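Local coordinates for hypothetical protein Atu0120 (Agrobacterium tumefaciens, PDB 2I6H), which is of unknown function but is an all-helical member of the bacterial DUF924 family, with calcium ions bound in the crystal, at residues A[34-38]-A[84-89]; A[44-48]-A[130-134]; A[77-83]-A[121-127]; A[115-119]-A[135-139]. All blocks are in the same frame, centred on the assembly; numbering follows the deposited sequence. Where two conformers were deposited one is given.

From the N terminus, helix 29-41 supplies the first half of interaction 1, which closes on helix 80-97 after 45 intervening residues. Helix 43-46 follows and opens interaction 2, a longer loop that shuts at 130-134 and so crosses interaction 1. Interaction 3 (77-83 with 121-127) is nested inside that longer loop; it shares helix 80-97 with interaction 1 and crosses it. Interaction 4 comes after interaction 1 has closed, joining helix 108-120 to 135-139 and crossing both 2 and 3. Helix 80-97 is thus tied to the N-terminal helix and to the 121-127 segment around helix 123-126, while Trp-38 and Trp-46, joined by a hydrogen bond, link interactions 1 and 2.

Interaction 1. Residues A[34-38]-A[84-89]; sequences IVDFW and LALMLL
Leu-88 sets one methyl, CD2, over the indole face of Trp-38 and the other, CD1, against its stem, the two side chains running obliquely to each other. Leu-88 CD2 sits 3.5 Å from the centroid of the Trp-38 five-membered ring and 13° off the ring normal, which makes this a CH-pi contact over the face. The other branch, Leu-88 CD1, meets the root of the same side chain, 3.6 Å from Trp-38 CB, so the fork of the leucine spans from the stem to the ring. With CG anti to the backbone N (chi1 -158°), the Trp-38 ring lies where Leu-88 CD2 comes over its face. One turn earlier, Ile-34 slides past Leu-88 in the opposite sense: its CG2 lies 4.0 Å from Leu-88 CD1 and equally far from Ala-85 CB. The longer branch of Ile-34 crosses Leu-89 at about a right angle, Ile-34 CD1 to Leu-89 CD1 at 3.7 Å.

The two segments are helices within an all-helical fold, packed with axes 9.7 Å apart and crossing at 68°. The backbones come nearest at Val-35 and Ala-85, where the small alanine faces the first helix; Val-35 CG2 approaches Ala-85 CB to 4.1 Å. The second valine methyl, Val-35 CG1, reaches Leu-84 CD2 at 4.2 Å, and these two side chains also cross at about a right angle. All seven touching residues are buried, and no hydrogen bond passes between the segments. Helix 51-69 closes over one end, with Phe-61 touching both Ile-34 and Leu-89, while the Trp-38 ring is stacked with Trp-46 and meets Phe-134 edge-to-face.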
loop_
_atom_site.group_PDB
_atom_site.type_symbol
_atom_site.label_atom_id
_atom_site.label_comp_id
_atom_site.label_asym_id
_atom_site.label_seq_id
_atom_site.Cartn_x
_atom_site.Cartn_y
_atom_site.Cartn_z
ATOM N N ILE A 34 19.826 13.997 2.333
ATOM C CA ILE A 34 18.551 13.506 2.888
ATOM C C ILE A 34 17.901 12.596 1.842
ATOM O O ILE A 34 17.440 11.475 2.149
ATOM C CB ILE A 34 17.628 14.694 3.298
ATOM C CG1 ILE A 34 18.218 15.373 4.553
ATOM C CG2 ILE A 34 16.184 14.232 3.481
ATOM C CD1 ILE A 34 17.687 16.817 4.757
ATOM N N VAL A 35 17.870 13.084 0.605
ATOM C CA VAL A 35 17.227 12.338 -0.471
ATOM C C VAL A 35 17.969 11.013 -0.719
ATOM O O VAL A 35 17.332 9.946 -0.809
ATOM C CB VAL A 35 17.075 13.190 -1.763
ATOM C CG1 VAL A 35 16.517 12.302 -2.926
ATOM C CG2 VAL A 35 16.108 14.402 -1.491
ATOM N N ASP A 36 19.302 11.076 -0.775
ATOM C CA ASP A 36 20.138 9.851 -0.919
ATOM C C ASP A 36 19.843 8.821 0.194
ATOM O O ASP A 36 19.711 7.627 -0.050
ATOM C CB ASP A 36 21.615 10.230 -0.869
ATOM C CG ASP A 36 22.125 10.786 -2.177
ATOM O OD1 ASP A 36 21.361 10.778 -3.173
ATOM O OD2 ASP A 36 23.290 11.223 -2.196
ATOM N N PHE A 37 19.804 9.300 1.429
ATOM C CA PHE A 37 19.456 8.456 2.580
ATOM C C PHE A 37 18.074 7.772 2.377
ATOM O O PHE A 37 17.915 6.572 2.614
ATOM C CB PHE A 37 19.436 9.339 3.833
ATOM C CG PHE A 37 18.771 8.691 5.040
ATOM C CD1 PHE A 37 19.504 7.926 5.948
ATOM C CD2 PHE A 37 17.408 8.888 5.288
ATOM C CE1 PHE A 37 18.869 7.343 7.072
ATOM C CE2 PHE A 37 16.771 8.294 6.410
ATOM C CZ PHE A 37 17.504 7.537 7.286
ATOM N N TRP A 38 17.087 8.562 1.968
ATOM C CA TRP A 38 15.725 8.039 1.743
ATOM C C TRP A 38 15.721 6.965 0.632
ATOM O O TRP A 38 15.097 5.869 0.793
ATOM C CB TRP A 38 14.792 9.185 1.406
ATOM C CG TRP A 38 13.284 8.860 1.673
ATOM C CD1 TRP A 38 12.303 8.688 0.739
ATOM C CD2 TRP A 38 12.663 8.657 2.948
ATOM N NE1 TRP A 38 11.099 8.401 1.344
ATOM C CE2 TRP A 38 11.285 8.388 2.702
ATOM C CE3 TRP A 38 13.131 8.692 4.277
ATOM C CZ2 TRP A 38 10.373 8.130 3.729
ATOM C CZ3 TRP A 38 12.213 8.459 5.309
ATOM C CH2 TRP A 38 10.848 8.187 5.026
ATOM N N LEU A 84 11.539 17.784 -2.104
ATOM C CA LEU A 84 11.318 16.432 -1.558
ATOM C C LEU A 84 11.959 16.293 -0.159
ATOM O O LEU A 84 11.348 15.753 0.766
ATOM C CB LEU A 84 11.880 15.348 -2.530
ATOM C CG LEU A 84 11.831 13.879 -2.031
ATOM C CD1 LEU A 84 10.378 13.503 -1.615
ATOM C CD2 LEU A 84 12.381 12.886 -3.076
ATOM N N ALA A 85 13.213 16.744 -0.008
ATOM C CA ALA A 85 13.874 16.735 1.292
ATOM C C ALA A 85 13.039 17.467 2.359
ATOM O O ALA A 85 12.959 16.992 3.505
ATOM C CB ALA A 85 15.285 17.340 1.205
ATOM N N LEU A 86 12.472 18.626 2.005
ATOM C CA LEU A 86 11.563 19.332 2.932
ATOM C C LEU A 86 10.390 18.434 3.382
ATOM O O LEU A 86 10.049 18.419 4.574
ATOM C CB LEU A 86 11.028 20.619 2.320
ATOM C CG LEU A 86 12.045 21.759 2.148
ATOM C CD1 LEU A 86 11.343 22.943 1.473
ATOM C CD2 LEU A 86 12.661 22.178 3.539
HETATM N N MSE A 87 9.786 17.707 2.444
HETATM C CA MSE A 87 8.660 16.824 2.763
HETATM C C MSE A 87 9.133 15.761 3.771
HETATM O O MSE A 87 8.453 15.466 4.774
HETATM C CB MSE A 87 8.163 16.076 1.514
HETATM C CG MSE A 87 7.726 16.900 0.373
HETATM SE SE MSE A 87 6.177 18.061 0.882
HETATM C CE MSE A 87 7.160 19.680 1.179
ATOM N N LEU A 88 10.312 15.209 3.510
ATOM C CA LEU A 88 10.868 14.126 4.332
ATOM C C LEU A 88 11.177 14.644 5.723
ATOM O O LEU A 88 10.908 13.965 6.735
ATOM C CB LEU A 88 12.106 13.555 3.664
ATOM C CG LEU A 88 11.800 12.892 2.325
ATOM C CD1 LEU A 88 13.140 12.386 1.751
ATOM C CD2 LEU A 88 10.771 11.760 2.437
ATOM N N LEU A 89 11.686 15.867 5.809
ATOM C CA LEU A 89 11.950 16.453 7.140
ATOM C C LEU A 89 10.697 16.872 7.934
ATOM O O LEU A 89 10.681 16.781 9.183
ATOM C CB LEU A 89 12.814 17.686 6.966
ATOM C CG LEU A 89 14.249 17.399 6.495
ATOM C CD1 LEU A 89 14.929 18.733 6.271
ATOM C CD2 LEU A 89 15.021 16.548 7.589
#

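Interaction 2. Residues A[44-48]-A[130-134]; sequences DKWFD and DLRVF
Chi1 of -49° at Trp-46 and -58° at Phe-134 sets each CG anti to its own carbonyl carbon and sends the two aromatic side chains across one another at about a right angle. The result is a T-shaped (edge-to-face) pair, in which the edge of Phe-134 is directed at the face of the Trp-46 indole. The centroid of the six-membered ring of Trp-46 is 5.2 Å from that of Phe-134, with the planes at 85°. Phe-134 CZ stands over the indole near its rim, 3.6 Å from Trp-46 CE3. In the all-helical fold, this pair fastens the end of the short helix 43-46 to the turn that follows helix 129-132.

Phe-47, the first residue to leave the helix, comes at Phe-134 from the opposite direction, its CZ 3.9 Å from Phe-134 CZ. The face of the Phe-47 ring rests against Trp-46 CB, and both residues touch Phe-134. The polar end of the indole is satisfied outside these segments: Trp-46 NE1 donates a hydrogen bond to Trp-38 O. Leu-161 of the second subunit packs on Phe-47, which places the contact beside the subunit interface. At the far end of the indole, Leu-131 crosses it at about a right angle and brings its CD2 to within 3.6 Å of Trp-46 CH2.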
loop_
_atom_site.group_PDB
_atom_site.type_symbol
_atom_site.label_atom_id
_atom_site.label_comp_id
_atom_site.label_asym_id
_atom_site.label_seq_id
_atom_site.Cartn_x
_atom_site.Cartn_y
_atom_site.Cartn_z
ATOM N N ASP A 44 11.002 -0.552 1.901
ATOM C CA ASP A 44 11.170 -1.435 3.057
ATOM C C ASP A 44 11.152 -0.623 4.368
ATOM O O ASP A 44 10.537 -1.025 5.382
ATOM C CB ASP A 44 12.492 -2.170 2.937
ATOM C CG ASP A 44 12.801 -3.015 4.180
ATOM O OD1 ASP A 44 11.887 -3.761 4.618
ATOM O OD2 ASP A 44 13.935 -2.903 4.710
ATOM N N LYS A 45 11.787 0.542 4.335
ATOM C CA LYS A 45 11.820 1.401 5.524
ATOM C C LYS A 45 10.739 2.473 5.504
ATOM O O LYS A 45 10.268 2.875 6.571
ATOM C CB LYS A 45 13.192 2.056 5.739
ATOM C CG LYS A 45 14.400 1.110 5.845
ATOM C CD LYS A 45 14.194 0.068 6.926
ATOM C CE LYS A 45 15.465 -0.698 7.239
ATOM N NZ LYS A 45 15.962 -1.363 6.015
ATOM N N TRP A 46 10.364 2.968 4.320
ATOM C CA TRP A 46 9.339 4.024 4.269
ATOM C C TRP A 46 8.011 3.537 4.832
ATOM O O TRP A 46 7.309 4.308 5.468
ATOM C CB TRP A 46 9.074 4.534 2.835
ATOM C CG TRP A 46 10.287 4.873 2.056
ATOM C CD1 TRP A 46 11.529 5.184 2.544
ATOM C CD2 TRP A 46 10.381 4.931 0.633
ATOM N NE1 TRP A 46 12.373 5.439 1.512
ATOM C CE2 TRP A 46 11.710 5.286 0.322
ATOM C CE3 TRP A 46 9.478 4.711 -0.404
ATOM C CZ2 TRP A 46 12.160 5.442 -0.998
ATOM C CZ3 TRP A 46 9.923 4.868 -1.741
ATOM C CH2 TRP A 46 11.255 5.223 -2.014
ATOM N N PHE A 47 7.668 2.267 4.592
ATOM C CA PHE A 47 6.288 1.802 4.791
ATOM C C PHE A 47 6.106 0.694 5.841
ATOM O O PHE A 47 5.049 0.055 5.891
ATOM C CB PHE A 47 5.663 1.339 3.454
ATOM C CG PHE A 47 5.718 2.369 2.349
ATOM C CD1 PHE A 47 5.212 3.668 2.533
ATOM C CD2 PHE A 47 6.294 2.051 1.135
ATOM C CE1 PHE A 47 5.281 4.634 1.495
ATOM C CE2 PHE A 47 6.367 2.993 0.100
ATOM C CZ PHE A 47 5.844 4.296 0.285
ATOM N N ASP A 48 7.124 0.436 6.652
ATOM C CA ASP A 48 7.047 -0.622 7.650
ATOM C C ASP A 48 7.862 -0.206 8.859
ATOM O O ASP A 48 9.096 -0.066 8.763
ATOM C CB ASP A 48 7.580 -1.932 7.052
ATOM C CG ASP A 48 7.845 -2.992 8.095
ATOM O OD1 ASP A 48 6.964 -3.200 8.961
ATOM O OD2 ASP A 48 8.940 -3.608 8.045
ATOM N N ASP A 130 8.051 6.674 -7.889
ATOM C CA ASP A 130 8.202 6.043 -6.564
ATOM C C ASP A 130 8.252 7.055 -5.419
ATOM O O ASP A 130 7.902 6.741 -4.286
ATOM C CB ASP A 130 9.527 5.261 -6.518
ATOM C CG ASP A 130 9.440 3.893 -7.182
ATOM O OD1 ASP A 130 8.316 3.483 -7.530
ATOM O OD2 ASP A 130 10.485 3.212 -7.322
ATOM N N LEU A 131 8.795 8.243 -5.719
ATOM C CA LEU A 131 8.993 9.291 -4.690
ATOM C C LEU A 131 7.892 10.341 -4.667
ATOM O O LEU A 131 7.802 11.150 -3.752
ATOM C CB LEU A 131 10.359 9.962 -4.863
ATOM C CG LEU A 131 11.590 9.064 -4.627
ATOM C CD1 LEU A 131 12.811 9.799 -5.125
ATOM C CD2 LEU A 131 11.739 8.631 -3.139
ATOM N N ARG A 132 7.080 10.355 -5.709
ATOM C CA ARG A 132 6.034 11.375 -5.859
ATOM C C ARG A 132 5.081 11.477 -4.660
ATOM O O ARG A 132 4.675 12.587 -4.262
ATOM C CB ARG A 132 5.265 11.007 -7.136
ATOM C CG ARG A 132 4.483 12.082 -7.736
ATOM C CD ARG A 132 4.338 11.790 -9.278
ATOM N NE ARG A 132 5.584 11.909 -10.052
ATOM C CZ ARG A 132 5.789 11.342 -11.243
ATOM N NH1 ARG A 132 4.838 10.596 -11.791
ATOM N NH2 ARG A 132 6.920 11.511 -11.905
ATOM N N VAL A 133 4.696 10.324 -4.113
ATOM C CA VAL A 133 3.728 10.293 -3.015
ATOM C C VAL A 133 4.154 11.154 -1.794
ATOM O O VAL A 133 3.311 11.611 -1.026
ATOM C CB VAL A 133 3.378 8.844 -2.586
ATOM C CG1 VAL A 133 4.545 8.199 -1.907
ATOM C CG2 VAL A 133 2.076 8.851 -1.684
ATOM N N PHE A 134 5.465 11.325 -1.603
ATOM C CA PHE A 134 5.924 12.173 -0.466
ATOM C C PHE A 134 5.516 13.651 -0.516
ATOM O O PHE A 134 5.462 14.320 0.538
ATOM C CB PHE A 134 7.408 11.907 -0.177
ATOM C CG PHE A 134 7.640 10.460 0.122
ATOM C CD1 PHE A 134 7.202 9.948 1.349
ATOM C CD2 PHE A 134 8.123 9.569 -0.863
ATOM C CE1 PHE A 134 7.303 8.587 1.658
ATOM C CE2 PHE A 134 8.227 8.158 -0.568
ATOM C CZ PHE A 134 7.812 7.690 0.698
#

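Interaction 3. Residues A[77-83]-A[121-127]; sequences LEGAESS and RGHDQAV. With CA (calcium ion), chain C.
Leu-77 offers its carbonyl oxygen to His-123, whose NE2 donates a hydrogen bond of 2.8 Å to Leu-77 O with an N-H...acceptor angle of 154°. The oxygen lies 5° out of the imidazole plane, while NE2 is tilted 33° from the plane of the carbonyl. The CB of Leu-77 also lies over the centre of the Arg-121 guanidinium face, 4.1 Å from Arg-121 CZ. Arg-121 reaches this place with an extended chain from CG to NE, and its NE is held in a salt bridge with Glu-117. Between Arg-121 and His-123, Gly-122, with positive phi, ends the preceding helix in a Schellman motif.

At Glu-78 the backbone and side chain part ways. Its O accepts a bond from a water, which is linked weakly to Arg-121 NH1, whereas the carboxylate binds a calcium ion through both oxygens, Glu-78 OE1 at 2.5 Å and OE2 at 2.4 Å, a bidentate grip; a second water is bound to the ion as well. Gly-79 is the N-cap of helix 80-97, and its O lies above one face of the His-123 ring.

Ala-80 adds a CH-pi contact on that same face, with Ala-80 CA 3.7 Å from the His-123 ring centroid. Its methyl continues to Ala-126, CB to CB at 3.7 Å. The other imidazole face is covered by Arg-121 CB, so the ring is sandwiched where helix 80-97 begins. Ser-83 OG, hydrogen-bonded to Trp-76 O, lies near His-123 CD2. NE2 is the donor to Leu-77 O, and that bond, with a residue against each face, should restrict rotation of the imidazole.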
loop_
_atom_site.group_PDB
_atom_site.type_symbol
_atom_site.label_atom_id
_atom_site.label_comp_id
_atom_site.label_asym_id
_atom_site.label_seq_id
_atom_site.Cartn_x
_atom_site.Cartn_y
_atom_site.Cartn_z
ATOM N N LEU A 77 12.779 25.189 -1.623
ATOM C CA LEU A 77 11.640 25.189 -2.554
ATOM C C LEU A 77 12.093 25.428 -4.011
ATOM O O LEU A 77 11.350 25.138 -4.950
ATOM C CB LEU A 77 10.593 26.233 -2.137
ATOM C CG LEU A 77 9.770 25.838 -0.885
ATOM C CD1 LEU A 77 8.968 27.062 -0.403
ATOM C CD2 LEU A 77 8.844 24.584 -1.152
ATOM N N GLU A 78 13.307 25.960 -4.194
ATOM C CA GLU A 78 13.788 26.217 -5.564
ATOM C C GLU A 78 14.028 24.929 -6.399
ATOM O O GLU A 78 13.942 24.970 -7.652
ATOM C CB GLU A 78 15.055 27.084 -5.508
ATOM C CG GLU A 78 15.566 27.420 -6.881
ATOM C CD GLU A 78 16.793 28.359 -6.875
ATOM O OE1 GLU A 78 17.162 28.944 -5.840
ATOM O OE2 GLU A 78 17.393 28.499 -7.968
ATOM N N GLY A 79 14.346 23.811 -5.727
ATOM C CA GLY A 79 14.730 22.549 -6.408
ATOM C C GLY A 79 13.705 21.444 -6.153
ATOM O O GLY A 79 13.081 21.411 -5.086
ATOM N N ALA A 80 13.530 20.547 -7.116
ATOM C CA ALA A 80 12.569 19.466 -6.939
ATOM C C ALA A 80 13.013 18.497 -5.845
ATOM O O ALA A 80 12.223 18.199 -4.927
ATOM C CB ALA A 80 12.303 18.708 -8.279
ATOM N N GLU A 81 14.247 17.972 -5.929
ATOM C CA GLU A 81 14.680 17.028 -4.891
ATOM C C GLU A 81 14.898 17.698 -3.527
ATOM O O GLU A 81 14.650 17.098 -2.505
ATOM C CB GLU A 81 15.903 16.214 -5.323
ATOM C CG GLU A 81 15.526 15.275 -6.506
ATOM C CD GLU A 81 16.500 14.101 -6.709
ATOM O OE1 GLU A 81 17.688 14.283 -6.399
ATOM O OE2 GLU A 81 16.050 13.006 -7.143
ATOM N N SER A 82 15.338 18.958 -3.520
ATOM C CA SER A 82 15.447 19.663 -2.242
ATOM C C SER A 82 14.055 19.904 -1.637
ATOM O O SER A 82 13.897 19.875 -0.409
ATOM C CB SER A 82 16.279 20.973 -2.354
ATOM O OG SER A 82 15.759 21.822 -3.359
ATOM N N SER A 83 13.041 20.101 -2.476
ATOM C CA SER A 83 11.669 20.216 -1.936
ATOM C C SER A 83 11.199 18.860 -1.396
ATOM O O SER A 83 10.545 18.811 -0.372
ATOM C CB SER A 83 10.667 20.720 -2.969
ATOM O OG SER A 83 10.885 22.095 -3.261
ATOM N N ARG A 121 5.151 24.539 -8.320
ATOM C CA ARG A 121 6.379 24.659 -9.109
ATOM C C ARG A 121 6.593 23.445 -10.010
ATOM O O ARG A 121 7.572 23.421 -10.743
ATOM C CB ARG A 121 7.600 24.809 -8.200
ATOM C CG ARG A 121 7.594 26.126 -7.436
ATOM C CD ARG A 121 8.729 26.292 -6.465
ATOM N NE ARG A 121 8.526 27.517 -5.664
ATOM C CZ ARG A 121 9.466 28.404 -5.376
ATOM N NH1 ARG A 121 10.703 28.263 -5.851
ATOM N NH2 ARG A 121 9.171 29.443 -4.615
ATOM N N GLY A 122 5.733 22.431 -9.899
ATOM C CA GLY A 122 5.831 21.204 -10.748
ATOM C C GLY A 122 6.803 20.158 -10.203
ATOM O O GLY A 122 7.130 19.167 -10.890
ATOM N N HIS A 123 7.267 20.354 -8.960
ATOM C CA HIS A 123 8.322 19.486 -8.400
ATOM C C HIS A 123 7.929 18.008 -8.270
ATOM O O HIS A 123 8.791 17.087 -8.410
ATOM C CB HIS A 123 8.807 20.026 -7.049
ATOM C CG HIS A 123 9.584 21.307 -7.144
ATOM N ND1 HIS A 123 10.245 21.686 -8.290
ATOM C CD2 HIS A 123 9.818 22.284 -6.224
ATOM C CE1 HIS A 123 10.851 22.848 -8.080
ATOM N NE2 HIS A 123 10.616 23.224 -6.831
ATOM N N ASP A 124 6.656 17.755 -7.965
ATOM C CA ASP A 124 6.191 16.366 -7.786
ATOM C C ASP A 124 6.331 15.597 -9.111
ATOM O O ASP A 124 6.648 14.401 -9.121
ATOM C CB ASP A 124 4.735 16.315 -7.309
ATOM C CG ASP A 124 3.750 17.031 -8.249
ATOM O OD1 ASP A 124 4.060 18.155 -8.747
ATOM O OD2 ASP A 124 2.639 16.462 -8.465
ATOM N N GLN A 125 6.112 16.309 -10.217
ATOM C CA GLN A 125 6.214 15.681 -11.551
ATOM C C GLN A 125 7.663 15.507 -11.952
ATOM O O GLN A 125 7.949 14.726 -12.876
ATOM C CB GLN A 125 5.472 16.520 -12.600
ATOM C CG GLN A 125 3.952 16.505 -12.380
ATOM C CD GLN A 125 3.363 15.089 -12.365
ATOM O OE1 GLN A 125 3.501 14.317 -13.332
ATOM N NE2 GLN A 125 2.700 14.743 -11.271
ATOM N N ALA A 126 8.569 16.225 -11.285
ATOM C CA ALA A 126 9.997 16.198 -11.634
ATOM C C ALA A 126 10.751 15.081 -10.925
ATOM O O ALA A 126 11.812 14.693 -11.403
ATOM C CB ALA A 126 10.673 17.551 -11.389
ATOM N N VAL A 127 10.206 14.526 -9.837
ATOM C CA VAL A 127 10.866 13.366 -9.177
ATOM C C VAL A 127 10.281 12.060 -9.748
ATOM O O VAL A 127 9.244 12.071 -10.430
ATOM C CB VAL A 127 10.712 13.450 -7.616
ATOM C CG1 VAL A 127 11.177 14.835 -7.101
ATOM C CG2 VAL A 127 9.261 13.187 -7.199
HETATM CA CA CA C . 19.165 29.903 -7.060
HETATM O O HOH W 1 11.740 26.584 -8.513
HETATM O O HOH W 2 20.252 27.793 -6.329
#

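Interaction 4. Residues A[115-119]-A[135-139]; sequences ADEAI and FYLPF
Phe-139 presents its ring obliquely to helix 108-120, Phe-139 CE2 lying 3.5 Å from Ala-115 CB and 3.6 Å from Ile-119 CD1; the CA of Tyr-136 lies in plane at its edge. Around the Tyr-136 ring, Ile-119 CD1 approaches near the ring plane, at the edge, 4.0 Å from Tyr-136 CD1. The Phe-135 ring is likewise met obliquely, by the methyl of Ala-118, whose CB is 3.6 Å from Phe-135 CE1. Ile-119 reaches both Tyr-136 and Phe-139 because its longer branch is carried by CG1 anti to the carbonyl carbon (chi1 -71°) and extends on to CD1.

In this all-helical fold the contact joins helix 108-120 to the turn and first residues of helix 137-140, with the backbones nearest at Ala-115 and Phe-135. Ala-115 has its CB 3.4 Å from Phe-135 O and 4.1 Å from Pro-138 CG. That carbonyl oxygen is buried here and has no hydrogen-bond partner in the model. Tyr-136 OH is hydrogen-bonded to Asp-124, and Asp-116 is salt-bridged to Arg-150 of helix 145-155, a helix that also packs on Ile-119 and Phe-139.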
loop_
_atom_site.group_PDB
_atom_site.type_symbol
_atom_site.label_atom_id
_atom_site.label_comp_id
_atom_site.label_asym_id
_atom_site.label_seq_id
_atom_site.Cartn_x
_atom_site.Cartn_y
_atom_site.Cartn_z
ATOM N N ALA A 115 4.239 21.677 0.573
ATOM C CA ALA A 115 3.768 20.717 -0.466
ATOM C C ALA A 115 3.002 21.473 -1.569
ATOM O O ALA A 115 3.253 21.294 -2.769
ATOM C CB ALA A 115 2.877 19.615 0.130
ATOM N N ASP A 116 2.095 22.336 -1.138
ATOM C CA ASP A 116 1.345 23.192 -2.079
ATOM C C ASP A 116 2.290 23.989 -3.014
ATOM O O ASP A 116 2.123 24.010 -4.268
ATOM C CB ASP A 116 0.459 24.163 -1.289
ATOM C CG ASP A 116 -0.318 25.128 -2.224
ATOM O OD1 ASP A 116 -1.213 24.671 -2.983
ATOM O OD2 ASP A 116 0.039 26.332 -2.225
ATOM N N GLU A 117 3.282 24.627 -2.408
ATOM C CA GLU A 117 4.243 25.438 -3.165
ATOM C C GLU A 117 5.074 24.574 -4.134
ATOM O O GLU A 117 5.282 24.949 -5.295
ATOM C CB GLU A 117 5.143 26.269 -2.244
ATOM C CG GLU A 117 6.116 27.180 -3.024
ATOM C CD GLU A 117 5.430 28.132 -4.040
ATOM O OE1 GLU A 117 4.220 28.470 -3.883
ATOM O OE2 GLU A 117 6.142 28.533 -4.999
ATOM N N ALA A 118 5.506 23.410 -3.666
ATOM C CA ALA A 118 6.283 22.479 -4.492
ATOM C C ALA A 118 5.476 21.992 -5.690
ATOM O O ALA A 118 6.000 21.932 -6.808
ATOM C CB ALA A 118 6.791 21.283 -3.621
ATOM N N ILE A 119 4.200 21.671 -5.461
ATOM C CA ILE A 119 3.331 21.211 -6.520
ATOM C C ILE A 119 3.100 22.346 -7.533
ATOM O O ILE A 119 3.088 22.113 -8.766
ATOM C CB ILE A 119 2.044 20.640 -5.959
ATOM C CG1 ILE A 119 2.398 19.295 -5.271
ATOM C CG2 ILE A 119 0.981 20.372 -7.101
ATOM C CD1 ILE A 119 1.298 18.762 -4.391
ATOM N N PHE A 135 5.226 14.163 -1.728
ATOM C CA PHE A 135 4.641 15.492 -1.889
ATOM C C PHE A 135 3.130 15.489 -1.562
ATOM O O PHE A 135 2.539 16.553 -1.386
ATOM C CB PHE A 135 4.837 16.002 -3.345
ATOM C CG PHE A 135 6.247 16.348 -3.665
ATOM C CD1 PHE A 135 6.801 17.563 -3.231
ATOM C CD2 PHE A 135 7.053 15.461 -4.376
ATOM C CE1 PHE A 135 8.166 17.904 -3.519
ATOM C CE2 PHE A 135 8.399 15.796 -4.705
ATOM C CZ PHE A 135 8.960 17.032 -4.251
ATOM N N TYR A 136 2.505 14.313 -1.499
ATOM C CA TYR A 136 1.022 14.228 -1.360
ATOM C C TYR A 136 0.609 13.850 0.059
ATOM O O TYR A 136 -0.490 14.190 0.532
ATOM C CB TYR A 136 0.470 13.196 -2.365
ATOM C CG TYR A 136 0.899 13.451 -3.810
ATOM C CD1 TYR A 136 1.269 14.745 -4.259
ATOM C CD2 TYR A 136 0.882 12.393 -4.735
ATOM C CE1 TYR A 136 1.643 14.938 -5.622
ATOM C CE2 TYR A 136 1.252 12.576 -6.076
ATOM C CZ TYR A 136 1.619 13.845 -6.504
ATOM O OH TYR A 136 1.984 14.030 -7.831
ATOM N N LEU A 137 1.497 13.121 0.745
ATOM C CA LEU A 137 1.198 12.665 2.097
ATOM C C LEU A 137 0.811 13.810 3.068
ATOM O O LEU A 137 -0.051 13.586 3.934
ATOM C CB LEU A 137 2.341 11.786 2.668
ATOM C CG LEU A 137 2.483 10.424 1.947
ATOM C CD1 LEU A 137 3.720 9.710 2.479
ATOM C CD2 LEU A 137 1.234 9.581 2.225
ATOM N N PRO A 138 1.450 15.008 2.963
ATOM C CA PRO A 138 1.006 16.106 3.852
ATOM C C PRO A 138 -0.509 16.380 3.705
ATOM O O PRO A 138 -1.162 16.734 4.682
ATOM C CB PRO A 138 1.877 17.303 3.421
ATOM C CG PRO A 138 3.150 16.658 2.943
ATOM C CD PRO A 138 2.608 15.421 2.149
ATOM N N PHE A 139 -1.058 16.172 2.505
ATOM C CA PHE A 139 -2.506 16.404 2.317
ATOM C C PHE A 139 -3.317 15.289 3.005
ATOM O O PHE A 139 -4.326 15.582 3.658
ATOM C CB PHE A 139 -2.835 16.582 0.838
ATOM C CG PHE A 139 -2.114 17.750 0.223
ATOM C CD1 PHE A 139 -2.536 19.052 0.520
ATOM C CD2 PHE A 139 -0.981 17.545 -0.583
ATOM C CE1 PHE A 139 -1.866 20.183 -0.047
ATOM C CE2 PHE A 139 -0.293 18.661 -1.133
ATOM C CZ PHE A 139 -0.745 19.970 -0.859
#